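Local coordinates for 3-hydroxyisobutyrate dehydrogenase (Salmonella typhimurium, PDB 3G0O), which probably oxidises L-threonate to 2-oxo-tetronate (2-dehydro-L-erythronate), using NAD(+) in preference to NADP(+), at residues 124-129 / 140-145. Sequence-based numbering, arbitrary orientation.
Sequences LDAPVS and MTVMAS
D125 pairs with S145 and S129 with T141 as antiparallel hydrogen-bonded pairs, with V128 and V142 a non-hydrogen-bonded pair beside the latter. A126 and P127 interrupt the first strand between these pairings. One bond spans the break: M143 N to P127 O, 3.1 Å and nearly straight at 172°. D125 O takes S145 N at 3.0 Å and also a CA-H...O contact from A144 CA.

On one face V128 CG1 lies beside V142 CG2, and the M140 side chain crosses that of V128, with its SE 4.0 Å from V128 CG1. A126 CB continues this apolar row, 3.7 Å from both V142 CG1 and A144 CB. L124 packs its CG on A144 CB.

The selenomethionine M143 has CG between the backbone N and the carbonyl carbon (chi1 40°). Its chain then bends. CG thus meets P127 CG at 3.6 Å, while CE reaches back along the strand to S129 CB at 3.5 Å. The hydroxyl of S129 bonds to A218 N of the second subunit and to a bound tartrate, probably from the crystallisation liquor. P127 lies against K179, the predicted active-site lysine, so this edge of the contact probably lines the active site. D125 OD2 bonds to G173 N, and S145 OG to T171 O and G175 N.

Strand 122-129 ends the parallel run of the Rossmann-type sheet, next to strand 97-100. Strand 140-145 runs antiparallel to it and parallel to strand 162-169 beyond. Helix 148-161 packs on L124 and A144, helix 17-28 on V128 and M140, and helix 174-202 on P127, S129, M143 and S145.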
ATOM      1  N   LEU A 124       3.808 -29.369  -2.902  1.00 20.19           N
ATOM      2  CA  LEU A 124       2.842 -28.298  -2.720  1.00 18.42           C
ATOM      3  C   LEU A 124       3.424 -27.028  -3.327  1.00 17.98           C
ATOM      4  O   LEU A 124       4.503 -26.580  -2.938  1.00 18.34           O
ATOM      5  CB  LEU A 124       2.552 -28.061  -1.233  1.00 18.48           C
ATOM      6  CG  LEU A 124       1.338 -27.174  -0.940  1.00 17.91           C
ATOM      7  CD1 LEU A 124       0.077 -27.889  -1.413  1.00 19.96           C
ATOM      8  CD2 LEU A 124       1.235 -26.875   0.554  1.00 19.94           C
ATOM      9  N   ASP A 125       2.720 -26.475  -4.305  1.00 16.32           N
ATOM     10  CA  ASP A 125       3.131 -25.232  -4.946  1.00 14.49           C
ATOM     11  C   ASP A 125       2.706 -24.200  -3.911  1.00 14.75           C
ATOM     12  O   ASP A 125       1.569 -23.737  -3.919  1.00 16.10           O
ATOM     13  CB  ASP A 125       2.354 -25.064  -6.254  1.00 15.01           C
ATOM     14  CG  ASP A 125       2.636 -23.743  -6.942  1.00 13.24           C
ATOM     15  OD1 ASP A 125       3.663 -23.116  -6.623  1.00 16.07           O
ATOM     16  OD2 ASP A 125       1.833 -23.348  -7.812  1.00 15.89           O
ATOM     17  N   ALA A 126       3.624 -23.843  -3.021  1.00 14.52           N
ATOM     18  CA  ALA A 126       3.283 -22.941  -1.932  1.00 15.06           C
ATOM     19  C   ALA A 126       4.120 -21.690  -1.695  1.00 15.27           C
ATOM     20  O   ALA A 126       4.751 -21.551  -0.644  1.00 13.47           O
ATOM     21  CB  ALA A 126       3.216 -23.750  -0.634  1.00 14.73           C
ATOM     22  N   PRO A 127       4.133 -20.755  -2.655  1.00 13.32           N
ATOM     23  CA  PRO A 127       4.923 -19.541  -2.426  1.00 14.54           C
ATOM     24  C   PRO A 127       4.332 -18.798  -1.223  1.00 13.16           C
ATOM     25  O   PRO A 127       3.141 -18.929  -0.929  1.00 13.15           O
ATOM     26  CB  PRO A 127       4.772 -18.772  -3.744  1.00 11.81           C
ATOM     27  CG  PRO A 127       3.459 -19.267  -4.292  1.00 13.66           C
ATOM     28  CD  PRO A 127       3.507 -20.740  -3.985  1.00 15.04           C
ATOM     29  N   VAL A 128       5.157 -18.024  -0.527  1.00 13.02           N
ATOM     30  CA  VAL A 128       4.691 -17.310   0.658  1.00 13.03           C
ATOM     31  C   VAL A 128       4.929 -15.802   0.659  1.00 16.18           C
ATOM     32  O   VAL A 128       5.630 -15.259  -0.197  1.00 17.37           O
ATOM     33  CB  VAL A 128       5.362 -17.869   1.930  1.00 13.40           C
ATOM     34  CG1 VAL A 128       5.002 -19.331   2.108  1.00 14.22           C
ATOM     35  CG2 VAL A 128       6.874 -17.702   1.830  1.00 15.08           C
ATOM     36  N   SER A 129       4.336 -15.142   1.650  1.00 14.77           N
ATOM     37  CA  SER A 129       4.483 -13.709   1.835  1.00 16.95           C
ATOM     38  C   SER A 129       4.159 -13.355   3.283  1.00 16.80           C
ATOM     39  O   SER A 129       3.916 -14.242   4.108  1.00 17.16           O
ATOM     40  CB  SER A 129       3.564 -12.932   0.889  1.00 14.90           C
ATOM     41  OG  SER A 129       3.809 -11.538   1.004  1.00 16.65           O
HETATM   42  N   MSE A 140       2.999 -16.586   8.491  1.00 20.01           N
HETATM   43  CA  MSE A 140       3.144 -16.407   7.054  1.00 19.74           C
HETATM   44  C   MSE A 140       1.796 -16.490   6.350  1.00 19.89           C
HETATM   45  O   MSE A 140       0.818 -17.003   6.899  1.00 18.17           O
HETATM   46  CB  MSE A 140       4.029 -17.499   6.449  1.00 20.96           C
HETATM   47  CG  MSE A 140       5.487 -17.497   6.848  1.00 23.55           C
HETATM   48 SE   MSE A 140       6.416 -18.832   5.776  1.00 31.67          SE
HETATM   49  CE  MSE A 140       8.247 -18.261   6.067  1.00 29.41           C
ATOM     50  N   THR A 141       1.754 -15.969   5.129  1.00 16.88           N
ATOM     51  CA  THR A 141       0.565 -16.064   4.300  1.00 16.47           C
ATOM     52  C   THR A 141       1.018 -17.007   3.198  1.00 17.11           C
ATOM     53  O   THR A 141       2.064 -16.796   2.584  1.00 17.32           O
ATOM     54  CB  THR A 141       0.153 -14.715   3.695  1.00 14.90           C
ATOM     55  OG1 THR A 141      -0.526 -13.940   4.691  1.00 17.30           O
ATOM     56  CG2 THR A 141      -0.782 -14.925   2.512  1.00 17.49           C
ATOM     57  N   VAL A 142       0.250 -18.064   2.963  1.00 15.59           N
ATOM     58  CA  VAL A 142       0.616 -19.029   1.941  1.00 15.75           C
ATOM     59  C   VAL A 142      -0.427 -19.080   0.837  1.00 17.84           C
ATOM     60  O   VAL A 142      -1.624 -19.145   1.106  1.00 19.62           O
ATOM     61  CB  VAL A 142       0.768 -20.446   2.540  1.00 16.46           C
ATOM     62  CG1 VAL A 142       1.360 -21.395   1.505  1.00 14.54           C
ATOM     63  CG2 VAL A 142       1.642 -20.393   3.788  1.00 17.58           C
HETATM   64  N   MSE A 143       0.039 -19.017  -0.406  1.00 17.22           N
HETATM   65  CA  MSE A 143      -0.838 -19.108  -1.564  1.00 18.57           C
HETATM   66  C   MSE A 143      -0.440 -20.433  -2.201  1.00 16.64           C
HETATM   67  O   MSE A 143       0.478 -20.510  -3.020  1.00 16.85           O
HETATM   68  CB  MSE A 143      -0.627 -17.913  -2.507  1.00 20.92           C
HETATM   69  CG  MSE A 143       0.809 -17.461  -2.696  1.00 26.15           C
HETATM   70 SE   MSE A 143       0.938 -15.505  -2.781  1.00 32.82          SE
HETATM   71  CE  MSE A 143       1.640 -15.214  -1.005  1.00 30.99           C
ATOM     72  N   ALA A 144      -1.145 -21.486  -1.804  1.00 17.40           N
ATOM     73  CA  ALA A 144      -0.823 -22.828  -2.256  1.00 17.18           C
ATOM     74  C   ALA A 144      -1.841 -23.553  -3.110  1.00 17.13           C
ATOM     75  O   ALA A 144      -3.044 -23.316  -3.024  1.00 17.62           O
ATOM     76  CB  ALA A 144      -0.485 -23.690  -1.039  1.00 17.79           C
ATOM     77  N   SER A 145      -1.326 -24.456  -3.936  1.00 18.10           N
ATOM     78  CA  SER A 145      -2.155 -25.285  -4.794  1.00 19.40           C
ATOM     79  C   SER A 145      -1.465 -26.644  -4.876  1.00 19.79           C
ATOM     80  O   SER A 145      -0.235 -26.727  -4.912  1.00 19.42           O
ATOM     81  CB  SER A 145      -2.301 -24.663  -6.189  1.00 18.25           C
ATOM     82  OG  SER A 145      -1.064 -24.611  -6.872  1.00 18.68           O
TER